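Local coordinates for 70 KDA protein (Xanthomonas sp., PDB 4B2N) that cleaves rubber by oxygenation as a processive dioxygenase that carries two covalently bound c-type hemes, at residues V68-P73 and L490-W495; N79-R84 and N453-S458; E265-A270 and A328-E333; N310-M315 and S447-Y452. All coordinates share one frame; numbering follows the deposited sequence.

Interaction 1 (V68-P73 and L490-W495); sequences VDLHNP and LGPNIW
Leu70 and Pro492 mark the closest approach of two irregular loops, with their CA atoms 6.8 Å apart. Each loop has a local turn of its own. In 68-73, Asp69 OD1 accepts from Asn72 N at 3.0 Å, from above its carboxylate plane, and forms an Asx motif. In 490-495 the chain doubles back through an inverse gamma turn centred on Asn493, closed by a weak bond of 2.9 Å from Ile494 N to Pro492 O.

Leucine suits the junction because its forked end can meet two neighbours at once. Chi1 (-57°) sets CG anti to the carbonyl carbon, beside the backbone N, and the methyls beyond it come nearer to 490-495. Leu70 CD2 lies 3.6 Å from Pro492 CG. The other branch, Leu70 CD1, sits 3.9 Å from Asn493 CB. Pro73 CB reaches the same proline atom, Pro492 CG, more distantly at 4.5 Å, and Val68 CG1 stands 4.3 Å from Pro492 O. A proline fits here: its compact ring presents carbon to carbon, and its nitrogen has no proton to satisfy.

Asn493 meets Leu70 chiefly through CB, while its ND2 donates to Trp450 O; Leu70 N and His71 ND1 turn to Asp309. The junction is therefore a small, partly buried apolar one, and the polar groups named here bond within their own loop or to other parts of the chain.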
# COMPACT_ATOMS: atom_id res chain seq x y z
N VAL A 68 -6.43 0.76 18.11
CA VAL A 68 -6.83 1.91 18.90
C VAL A 68 -8.15 2.42 18.37
O VAL A 68 -8.28 2.74 17.18
CB VAL A 68 -5.80 3.09 18.86
CG1 VAL A 68 -6.40 4.30 19.60
CG2 VAL A 68 -4.53 2.65 19.52
N ASP A 69 -9.12 2.51 19.26
CA ASP A 69 -10.47 2.89 18.88
C ASP A 69 -10.53 4.41 18.93
O ASP A 69 -10.47 5.00 19.99
CB ASP A 69 -11.49 2.20 19.80
CG ASP A 69 -12.93 2.56 19.46
OD1 ASP A 69 -13.17 3.47 18.62
OD2 ASP A 69 -13.83 1.99 20.08
N LEU A 70 -10.59 5.07 17.76
CA LEU A 70 -10.68 6.53 17.73
C LEU A 70 -12.11 7.05 17.87
O LEU A 70 -12.33 8.26 18.18
CB LEU A 70 -10.14 7.10 16.36
CG LEU A 70 -8.69 6.61 16.19
CD1 LEU A 70 -8.22 6.86 14.75
CD2 LEU A 70 -7.76 7.23 17.27
N HIS A 71 -13.09 6.17 17.59
CA HIS A 71 -14.52 6.54 17.66
C HIS A 71 -15.00 6.69 19.08
O HIS A 71 -15.71 7.62 19.39
CB HIS A 71 -15.38 5.58 16.82
CG HIS A 71 -15.19 5.79 15.34
ND1 HIS A 71 -14.05 5.41 14.70
CD2 HIS A 71 -15.96 6.48 14.42
CE1 HIS A 71 -14.14 5.82 13.41
NE2 HIS A 71 -15.33 6.43 13.25
N ASN A 72 -14.54 5.81 19.95
CA ASN A 72 -14.82 5.90 21.38
C ASN A 72 -13.44 5.80 22.04
O ASN A 72 -13.06 4.70 22.50
CB ASN A 72 -15.82 4.78 21.73
CG ASN A 72 -17.21 5.14 21.27
OD1 ASN A 72 -17.86 5.98 21.89
ND2 ASN A 72 -17.62 4.64 20.12
N PRO A 73 -12.68 6.93 22.01
CA PRO A 73 -11.23 6.90 22.40
C PRO A 73 -11.04 6.76 23.91
O PRO A 73 -11.97 7.04 24.68
CB PRO A 73 -10.68 8.23 21.87
CG PRO A 73 -11.87 9.14 21.96
CD PRO A 73 -13.11 8.28 21.63
N LEU A 490 -2.42 17.19 21.36
CA LEU A 490 -2.12 15.87 20.81
C LEU A 490 -3.40 15.07 20.56
O LEU A 490 -4.36 15.17 21.30
CB LEU A 490 -1.25 15.08 21.72
CG LEU A 490 0.03 15.78 22.16
CD1 LEU A 490 0.88 14.72 22.81
CD2 LEU A 490 0.81 16.38 21.02
N GLY A 491 -3.40 14.25 19.51
CA GLY A 491 -4.54 13.34 19.31
C GLY A 491 -4.21 11.90 19.62
O GLY A 491 -3.01 11.58 19.85
N PRO A 492 -5.21 11.01 19.55
CA PRO A 492 -4.99 9.60 19.94
C PRO A 492 -4.41 8.77 18.78
O PRO A 492 -3.86 7.71 19.06
CB PRO A 492 -6.39 9.16 20.37
CG PRO A 492 -7.30 9.98 19.48
CD PRO A 492 -6.63 11.30 19.39
N ASN A 493 -4.47 9.27 17.54
CA ASN A 493 -4.01 8.53 16.33
C ASN A 493 -2.55 8.78 16.09
O ASN A 493 -2.09 9.31 15.06
CB ASN A 493 -4.85 8.85 15.08
CG ASN A 493 -4.47 7.98 13.88
OD1 ASN A 493 -4.23 6.75 14.01
ND2 ASN A 493 -4.30 8.63 12.71
N ILE A 494 -1.79 8.34 17.08
CA ILE A 494 -0.37 8.58 17.21
C ILE A 494 0.37 7.76 16.17
O ILE A 494 0.10 6.55 16.02
CB ILE A 494 0.08 7.98 18.60
CG1 ILE A 494 -0.50 8.80 19.72
CG2 ILE A 494 1.60 7.99 18.70
CD1 ILE A 494 -0.24 10.29 19.52
N TRP A 495 1.37 8.35 15.51
CA TRP A 495 2.29 7.56 14.67
C TRP A 495 3.27 6.85 15.60
O TRP A 495 4.15 7.51 16.14
CB TRP A 495 3.07 8.48 13.75
CG TRP A 495 3.79 7.67 12.68
CD1 TRP A 495 4.87 6.77 12.83
CD2 TRP A 495 3.39 7.55 11.27
NE1 TRP A 495 5.16 6.15 11.63
CE2 TRP A 495 4.30 6.56 10.66
CE3 TRP A 495 2.39 8.14 10.47
CZ2 TRP A 495 4.22 6.23 9.33
CZ3 TRP A 495 2.30 7.76 9.12
CH2 TRP A 495 3.21 6.86 8.55

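Interaction 2 (N79-R84 and N453-S458); sequences NRLPPR and NNLSPS
Arg80 clasps a short 3-10 turn, residues 453-455, in a mixed polar and apolar contact between two long loops, one ahead of helix 88-104 and the other between helices 439-446 and 467-481. The backbones come closest at Arg80 and Leu455, whose CA atoms are 6.0 Å apart.

Arginine is suited to this role by its length and its several N-H groups. The chain is extended through CD and NE (chi2 -170°, chi3 168°); at its far end NH1 meets two carbonyls, one in the turn and one just after it. NH1 donates to Asn454 O over a short 2.6 Å, arriving nearly along the C=O axis at 161°, although the oxygen is tilted from the guanidinium plane. Arg80 NH1 also makes a weak bond of 3.4 Å to Ser456 O, which lies at the guanidinium edge, so one nitrogen serves two carbonyls two residues apart.

Nearer the backbone of Arg80, Leu455 supplies the apolar part. Its CD2 lies 3.5 Å from Arg80 N and 3.8 Å from Arg80 CB, and it also meets Leu81 CG at 4.3 Å. Asn79 OD1 accepts from Leu81 N, an Asx turn at the start of the segment. The 3-10 turn is closed by a backbone bond of 3.1 Å from Ser456 N to Asn453 O.

Beyond the contact, Leu81 packs on Glu333 and Arg84 on Glu337, Asn340 and Ile344, so segment 79-84 runs from the 3-10 turn to helix 333-345.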
# COMPACT_ATOMS: atom_id res chain seq x y z
N ASN A 79 -15.22 11.99 22.18
CA ASN A 79 -15.77 11.49 20.97
C ASN A 79 -16.20 12.68 20.15
O ASN A 79 -17.08 13.43 20.60
CB ASN A 79 -16.96 10.61 21.28
CG ASN A 79 -17.70 10.18 20.04
OD1 ASN A 79 -17.19 10.26 18.93
ND2 ASN A 79 -18.89 9.70 20.22
N ARG A 80 -15.63 12.84 18.95
CA ARG A 80 -16.21 13.80 17.99
C ARG A 80 -16.41 13.22 16.57
O ARG A 80 -16.66 14.00 15.61
CB ARG A 80 -15.34 15.08 17.82
CG ARG A 80 -15.34 16.07 18.98
CD ARG A 80 -14.66 17.40 18.59
NE ARG A 80 -14.93 18.41 19.65
CZ ARG A 80 -14.15 18.55 20.70
NH1 ARG A 80 -13.06 17.79 20.86
NH2 ARG A 80 -14.41 19.42 21.61
N LEU A 81 -16.29 11.91 16.40
CA LEU A 81 -16.50 11.27 15.06
C LEU A 81 -17.93 10.77 14.91
O LEU A 81 -18.49 10.23 15.89
CB LEU A 81 -15.55 10.07 14.90
CG LEU A 81 -14.07 10.38 14.98
CD1 LEU A 81 -13.24 9.13 14.66
CD2 LEU A 81 -13.79 11.54 14.02
N PRO A 82 -18.52 10.89 13.70
CA PRO A 82 -19.79 10.17 13.46
C PRO A 82 -19.56 8.68 13.76
O PRO A 82 -18.46 8.19 13.56
CB PRO A 82 -20.00 10.34 11.96
CG PRO A 82 -19.19 11.56 11.56
CD PRO A 82 -18.00 11.57 12.47
N PRO A 83 -20.58 7.97 14.27
CA PRO A 83 -20.45 6.58 14.64
C PRO A 83 -20.16 5.76 13.39
O PRO A 83 -20.58 6.13 12.27
CB PRO A 83 -21.81 6.22 15.20
CG PRO A 83 -22.77 7.27 14.72
CD PRO A 83 -21.93 8.52 14.54
N ARG A 84 -19.42 4.66 13.57
CA ARG A 84 -19.29 3.70 12.53
C ARG A 84 -20.65 2.98 12.34
O ARG A 84 -21.55 3.06 13.22
CB ARG A 84 -18.22 2.66 12.97
CG ARG A 84 -16.77 3.14 12.85
CD ARG A 84 -15.78 1.98 13.04
NE ARG A 84 -16.24 0.85 12.18
CZ ARG A 84 -16.02 0.79 10.87
NH1 ARG A 84 -15.30 1.75 10.23
NH2 ARG A 84 -16.54 -0.19 10.18
N ASN A 453 -6.34 15.16 16.41
CA ASN A 453 -6.24 16.02 17.59
C ASN A 453 -7.54 16.75 17.84
O ASN A 453 -7.70 17.35 18.85
CB ASN A 453 -4.98 16.95 17.59
CG ASN A 453 -5.15 18.24 16.79
OD1 ASN A 453 -5.94 18.30 15.82
ND2 ASN A 453 -4.38 19.28 17.15
N ASN A 454 -8.51 16.64 16.94
CA ASN A 454 -9.84 17.17 17.28
C ASN A 454 -10.51 16.37 18.41
O ASN A 454 -11.50 16.84 18.98
CB ASN A 454 -10.73 17.25 16.05
CG ASN A 454 -11.02 15.88 15.46
OD1 ASN A 454 -12.18 15.57 15.16
ND2 ASN A 454 -9.98 15.06 15.28
N LEU A 455 -9.97 15.20 18.75
CA LEU A 455 -10.49 14.41 19.85
C LEU A 455 -9.84 14.76 21.21
O LEU A 455 -10.13 14.11 22.24
CB LEU A 455 -10.30 12.91 19.57
CG LEU A 455 -10.79 12.48 18.20
CD1 LEU A 455 -10.54 11.00 18.09
CD2 LEU A 455 -12.30 12.82 18.04
N SER A 456 -8.92 15.71 21.20
CA SER A 456 -8.33 16.18 22.45
C SER A 456 -9.36 16.93 23.27
O SER A 456 -10.20 17.61 22.69
CB SER A 456 -7.25 17.22 22.12
OG SER A 456 -6.73 17.77 23.33
N PRO A 457 -9.31 16.79 24.61
CA PRO A 457 -10.30 17.60 25.34
C PRO A 457 -10.00 19.10 25.24
O PRO A 457 -10.91 19.93 25.46
CB PRO A 457 -10.22 17.10 26.77
CG PRO A 457 -8.90 16.36 26.85
CD PRO A 457 -8.58 15.84 25.46
N SER A 458 -8.78 19.45 24.86
CA SER A 458 -8.29 20.84 24.84
C SER A 458 -8.62 21.47 23.53
O SER A 458 -8.40 22.65 23.36
CB SER A 458 -6.76 20.91 24.95
OG SER A 458 -6.19 19.96 25.83

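Interaction 3 (E265-A270 and A328-E333); sequences ETLTLA and ARRGLE
The guanidinium groups of Arg329 and Arg330 reach from helix 326-331 to successive carbonyls of the loop 265-270. At the edge of Arg329, in its plane, lies a water that accepts from NH1 at 3.1 Å and also from Leu269 N. Leu267 O stands oblique to this group, 2.9 Å from Arg329 NH1, which approaches it nearly head-on at 160°. Arg330 has Thr266 O near its plane, at the edge: Arg330 NH1 donates to it over 2.8 Å, in the carbonyl plane and on a lone pair (120°).

The two arginines differ in shape. Arg329 is extended from CG to NE, whereas Arg330 bends at chi3 (-48°), which sets NE back from an extended course. Between their aliphatic stems sits Leu267, with CB 3.9 Å from Arg329 CD and CD1 3.6 Å from Arg330 CG; a leucine fills this groove with carbon alone.

Arg329 also gives NE to Val319 O and NH2 to Asn321 O, and Arg330 makes a cation-pi contact with Tyr462. Arginine suits such a place, since its several donors can satisfy carbonyls that lie in different directions. Here arginine donors satisfying main-chain carbonyls join loop 265-270 to helix 326-331 and to the C-terminal end of helix 312-319.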
# COMPACT_ATOMS: atom_id res chain seq x y z
N GLU A 265 -2.61 21.17 11.22
CA GLU A 265 -3.83 21.24 12.00
C GLU A 265 -5.05 21.48 11.13
O GLU A 265 -6.16 21.05 11.48
CB GLU A 265 -3.71 22.34 13.03
CG GLU A 265 -2.69 22.07 14.14
CD GLU A 265 -2.65 23.27 15.05
OE1 GLU A 265 -1.89 24.24 14.82
OE2 GLU A 265 -3.44 23.29 15.99
N THR A 266 -4.88 22.19 10.00
CA THR A 266 -6.02 22.63 9.23
C THR A 266 -6.03 22.07 7.80
O THR A 266 -7.07 22.05 7.18
CB THR A 266 -6.07 24.16 9.12
OG1 THR A 266 -5.03 24.60 8.23
CG2 THR A 266 -5.90 24.79 10.53
N LEU A 267 -4.89 21.58 7.32
CA LEU A 267 -4.71 21.15 5.95
C LEU A 267 -4.73 22.31 4.94
O LEU A 267 -4.81 22.04 3.74
CB LEU A 267 -5.67 19.96 5.55
CG LEU A 267 -5.72 18.76 6.53
CD1 LEU A 267 -6.68 17.68 5.93
CD2 LEU A 267 -4.32 18.26 6.78
N THR A 268 -4.59 23.55 5.40
CA THR A 268 -4.30 24.66 4.53
C THR A 268 -2.95 24.43 3.80
O THR A 268 -1.97 23.94 4.38
CB THR A 268 -4.16 25.97 5.35
OG1 THR A 268 -5.34 26.17 6.13
CG2 THR A 268 -3.95 27.13 4.44
N LEU A 269 -2.95 24.70 2.51
CA LEU A 269 -1.71 24.69 1.77
C LEU A 269 -0.94 25.96 2.20
O LEU A 269 -1.31 27.06 1.88
CB LEU A 269 -1.97 24.75 0.25
CG LEU A 269 -0.76 24.84 -0.69
CD1 LEU A 269 0.18 23.67 -0.48
CD2 LEU A 269 -1.19 24.90 -2.17
N ALA A 270 0.12 25.78 2.95
CA ALA A 270 0.87 26.90 3.51
C ALA A 270 2.25 26.35 3.82
O ALA A 270 2.51 25.88 4.92
CB ALA A 270 0.16 27.40 4.79
N ALA A 328 -12.29 21.31 2.02
CA ALA A 328 -12.52 20.19 1.14
C ALA A 328 -11.59 19.06 1.57
O ALA A 328 -12.02 17.89 1.55
CB ALA A 328 -12.20 20.55 -0.33
N ARG A 329 -10.33 19.36 1.89
CA ARG A 329 -9.40 18.23 2.21
C ARG A 329 -9.92 17.53 3.44
O ARG A 329 -10.15 16.34 3.39
CB ARG A 329 -7.97 18.67 2.45
CG ARG A 329 -7.25 19.29 1.28
CD ARG A 329 -5.87 19.79 1.64
NE ARG A 329 -5.24 20.12 0.37
CZ ARG A 329 -4.95 21.38 0.03
NH1 ARG A 329 -5.21 22.39 0.84
NH2 ARG A 329 -4.45 21.64 -1.17
N ARG A 330 -10.11 18.25 4.54
CA ARG A 330 -10.67 17.62 5.78
C ARG A 330 -12.02 16.93 5.49
O ARG A 330 -12.34 15.89 6.06
CB ARG A 330 -10.90 18.68 6.88
CG ARG A 330 -9.60 19.23 7.43
CD ARG A 330 -9.81 20.01 8.71
NE ARG A 330 -10.89 20.99 8.63
CZ ARG A 330 -10.71 22.31 8.54
NH1 ARG A 330 -9.50 22.81 8.45
NH2 ARG A 330 -11.78 23.13 8.58
N GLY A 331 -12.80 17.54 4.61
CA GLY A 331 -14.18 17.07 4.31
C GLY A 331 -14.27 15.83 3.41
O GLY A 331 -15.35 15.31 3.21
N LEU A 332 -13.12 15.30 2.96
CA LEU A 332 -13.05 13.97 2.34
C LEU A 332 -13.28 12.86 3.34
O LEU A 332 -13.46 11.71 2.93
CB LEU A 332 -11.68 13.67 1.69
CG LEU A 332 -11.45 14.60 0.50
CD1 LEU A 332 -10.00 14.54 0.03
CD2 LEU A 332 -12.27 14.17 -0.70
N GLU A 333 -13.26 13.17 4.63
CA GLU A 333 -13.34 12.11 5.66
C GLU A 333 -14.53 11.12 5.54
O GLU A 333 -14.30 9.92 5.65
CB GLU A 333 -13.28 12.73 7.09
CG GLU A 333 -13.08 11.64 8.16
CD GLU A 333 -12.74 12.27 9.52
OE1 GLU A 333 -11.69 12.96 9.60
OE2 GLU A 333 -13.57 12.13 10.47
O HOH W 1 -5.24 25.47 1.03

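Interaction 4 (N310-M315 and S447-Y452); sequences NVHSEM and SGWWAY. With HEC (heme c), chain C.
His312 and Trp450 bring the two backbones closest, CA to CA 5.9 Å, where the start of a weakly bonded helix meets an irregular loop. The imidazole of His312 is held between two rings of that loop. On one face lies the six-membered ring of Trp449, centroids 3.5 Å apart and planes at 7°; on the opposite face lies Tyr452, at 3.7 Å and 12°. Both are face-to-face stacks, and a flat imidazole is thin enough to fill the slot.

Its ND1 donates to Trp449 O over 2.8 Å, from above the carbonyl plane, and Tyr452 N reaches the same oxygen from the other face. Glu333 takes the NE2 bond, so both nitrogens are engaged and the ring's rotation is fixed. This aromatic cluster of His312, Trp449 and Tyr452 packs helix 312-319 onto the loop that follows helix 439-446.

Tyrosine adds a hydroxyl beyond its ring: Tyr452 OH accepts from Val311 N at 2.9 Å, almost straight at 172°. Next to it Asn310 OD1 takes Ser313 N on a lone pair, an Asx motif. Met315 SD lies 5.0 Å from the Trp449 six-membered ring centroid, at its edge, a Met-aromatic contact; its CE touches CZ2 of that ring. Elsewhere on the helix, Glu314 OE2 lies 3.5 Å from the heme c methyl CMA.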
# COMPACT_ATOMS: atom_id res chain seq x y z
N ASN A 310 -8.33 4.30 11.87
CA ASN A 310 -8.08 5.62 11.34
C ASN A 310 -8.21 5.59 9.84
O ASN A 310 -7.93 4.59 9.23
CB ASN A 310 -6.71 6.17 11.79
CG ASN A 310 -5.75 6.35 10.63
OD1 ASN A 310 -5.68 7.39 10.06
ND2 ASN A 310 -4.99 5.30 10.31
N VAL A 311 -8.71 6.68 9.26
CA VAL A 311 -8.74 6.75 7.81
C VAL A 311 -7.97 7.96 7.30
O VAL A 311 -7.89 8.15 6.07
CB VAL A 311 -10.19 6.80 7.26
CG1 VAL A 311 -10.93 5.57 7.74
CG2 VAL A 311 -10.87 8.13 7.69
N HIS A 312 -7.36 8.73 8.21
CA HIS A 312 -6.57 9.94 7.78
C HIS A 312 -5.39 9.51 7.00
O HIS A 312 -5.04 10.11 5.96
CB HIS A 312 -6.17 10.78 8.99
CG HIS A 312 -7.30 11.55 9.55
ND1 HIS A 312 -7.14 12.59 10.37
CD2 HIS A 312 -8.69 11.40 9.35
CE1 HIS A 312 -8.37 13.09 10.73
NE2 HIS A 312 -9.31 12.39 10.08
N SER A 313 -4.75 8.42 7.45
CA SER A 313 -3.69 7.85 6.60
C SER A 313 -4.22 7.48 5.19
O SER A 313 -3.54 7.74 4.14
CB SER A 313 -3.06 6.65 7.28
OG SER A 313 -4.07 5.68 7.56
N GLU A 314 -5.43 6.92 5.12
CA GLU A 314 -5.96 6.46 3.82
C GLU A 314 -6.23 7.68 2.97
O GLU A 314 -6.21 7.63 1.72
CB GLU A 314 -7.29 5.70 4.06
CG GLU A 314 -7.08 4.43 4.89
CD GLU A 314 -8.30 3.53 4.96
OE1 GLU A 314 -9.34 3.85 4.28
OE2 GLU A 314 -8.22 2.53 5.73
N MET A 315 -6.47 8.79 3.66
CA MET A 315 -6.74 10.06 2.98
C MET A 315 -5.58 10.82 2.38
O MET A 315 -5.83 11.74 1.57
CB MET A 315 -7.49 11.00 3.93
CG MET A 315 -8.96 10.66 4.16
SD MET A 315 -9.60 11.50 5.65
CE MET A 315 -9.81 13.11 4.98
N SER A 447 0.48 16.02 16.92
CA SER A 447 -0.10 17.24 17.42
C SER A 447 -1.01 17.89 16.38
O SER A 447 -1.14 19.11 16.38
CB SER A 447 1.04 18.24 17.81
OG SER A 447 1.82 18.55 16.65
N GLY A 448 -1.64 17.13 15.47
CA GLY A 448 -2.54 17.83 14.53
C GLY A 448 -3.66 16.97 13.98
O GLY A 448 -3.99 15.91 14.51
N TRP A 449 -4.16 17.36 12.82
CA TRP A 449 -5.33 16.71 12.24
C TRP A 449 -5.01 15.24 11.92
O TRP A 449 -5.83 14.34 12.13
CB TRP A 449 -5.71 17.55 10.97
CG TRP A 449 -6.83 16.92 10.19
CD1 TRP A 449 -8.21 17.12 10.32
CD2 TRP A 449 -6.66 15.91 9.15
NE1 TRP A 449 -8.90 16.32 9.44
CE2 TRP A 449 -8.01 15.57 8.68
CE3 TRP A 449 -5.55 15.24 8.58
CZ2 TRP A 449 -8.22 14.60 7.69
CZ3 TRP A 449 -5.77 14.31 7.57
CH2 TRP A 449 -7.09 13.97 7.15
N TRP A 450 -3.80 14.97 11.47
CA TRP A 450 -3.43 13.61 11.13
C TRP A 450 -3.64 12.66 12.28
O TRP A 450 -4.11 11.52 12.08
CB TRP A 450 -1.99 13.60 10.63
CG TRP A 450 -1.89 14.41 9.39
CD1 TRP A 450 -1.51 15.74 9.27
CD2 TRP A 450 -2.27 13.98 8.03
NE1 TRP A 450 -1.65 16.15 7.96
CE2 TRP A 450 -2.11 15.12 7.18
CE3 TRP A 450 -2.67 12.76 7.47
CZ2 TRP A 450 -2.31 15.04 5.78
CZ3 TRP A 450 -2.87 12.67 6.12
CH2 TRP A 450 -2.73 13.80 5.28
N ALA A 451 -3.35 13.15 13.51
CA ALA A 451 -3.49 12.29 14.69
C ALA A 451 -4.90 12.45 15.28
O ALA A 451 -5.10 12.02 16.38
CB ALA A 451 -2.38 12.57 15.77
N TYR A 452 -5.84 13.05 14.54
CA TYR A 452 -7.20 13.32 15.07
C TYR A 452 -7.14 14.11 16.40
O TYR A 452 -7.72 13.67 17.45
CB TYR A 452 -7.96 12.01 15.36
CG TYR A 452 -8.38 11.18 14.20
CD1 TYR A 452 -7.44 10.49 13.41
CD2 TYR A 452 -9.74 11.05 13.89
CE1 TYR A 452 -7.85 9.65 12.36
CE2 TYR A 452 -10.18 10.19 12.85
CZ TYR A 452 -9.23 9.52 12.11
OH TYR A 452 -9.67 8.74 11.08
FE HEC C . -2.14 3.28 -0.60
CHA HEC C . -0.78 1.78 2.24
CHB HEC C . -5.32 3.24 0.89
CHC HEC C . -3.46 5.40 -3.08
CHD HEC C . 0.72 2.80 -2.31
NA HEC C . -2.88 2.71 1.11
C1A HEC C . -2.22 1.95 2.12
C2A HEC C . -3.12 1.41 3.12
C3A HEC C . -4.44 1.82 2.77
C4A HEC C . -4.26 2.59 1.53
CMA HEC C . -5.74 1.46 3.48
CAA HEC C . -2.80 0.54 4.36
CBA HEC C . -2.62 -0.89 3.84
CGA HEC C . -2.11 -1.83 4.92
O1A HEC C . -1.15 -1.52 5.70
O2A HEC C . -2.66 -2.94 4.90
NB HEC C . -3.94 4.19 -0.92
C1B HEC C . -5.12 4.01 -0.31
C2B HEC C . -6.24 4.76 -0.84
C3B HEC C . -5.70 5.40 -1.98
C4B HEC C . -4.31 4.95 -1.99
CMB HEC C . -7.58 4.74 -0.22
CAB HEC C . -6.33 6.38 -2.93
CBB HEC C . -6.74 7.61 -2.34
NC HEC C . -1.59 3.99 -2.37
C1C HEC C . -2.14 4.86 -3.29
C2C HEC C . -1.30 5.04 -4.51
C3C HEC C . -0.06 4.28 -4.22
C4C HEC C . -0.28 3.67 -2.91
CMC HEC C . -1.69 5.93 -5.68
CAC HEC C . 1.17 4.14 -5.07
CBC HEC C . 1.64 5.28 -5.73
ND HEC C . -0.35 2.45 -0.09
C1D HEC C . 0.69 2.36 -0.92
C2D HEC C . 1.83 1.71 -0.35
C3D HEC C . 1.39 1.43 0.98
C4D HEC C . 0.03 1.95 1.05
CMD HEC C . 3.16 1.38 -0.91
CAD HEC C . 2.26 0.87 2.05
CBD HEC C . 3.03 2.18 2.46
CGD HEC C . 4.10 1.83 3.48
O1D HEC C . 5.31 1.76 3.14
O2D HEC C . 3.68 1.53 4.65

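In the fold
From the N terminus, 68-73 opens the widest loop, which interaction 1 closes at 490-495. Interaction 2 begins soon after, at 79-84, and closes within it at 453-458, so two N-terminal loop segments meet chain far along the sequence. Inside both lie interactions 3 and 4, and these cross: 265-270, 310-315, 328-333 and 447-452 alternate along the chain. Their helices, 312-319 and 326-331, are consecutive. Interactions 3 and 4 share a direct bond, and interactions 1 and 4 touch through Asn493 and loop 447-452. Together they tie helix 312-319, which borders a heme, and helix 326-331 to the loops after helices 439-446 and 467-481 and to the N-terminal loop.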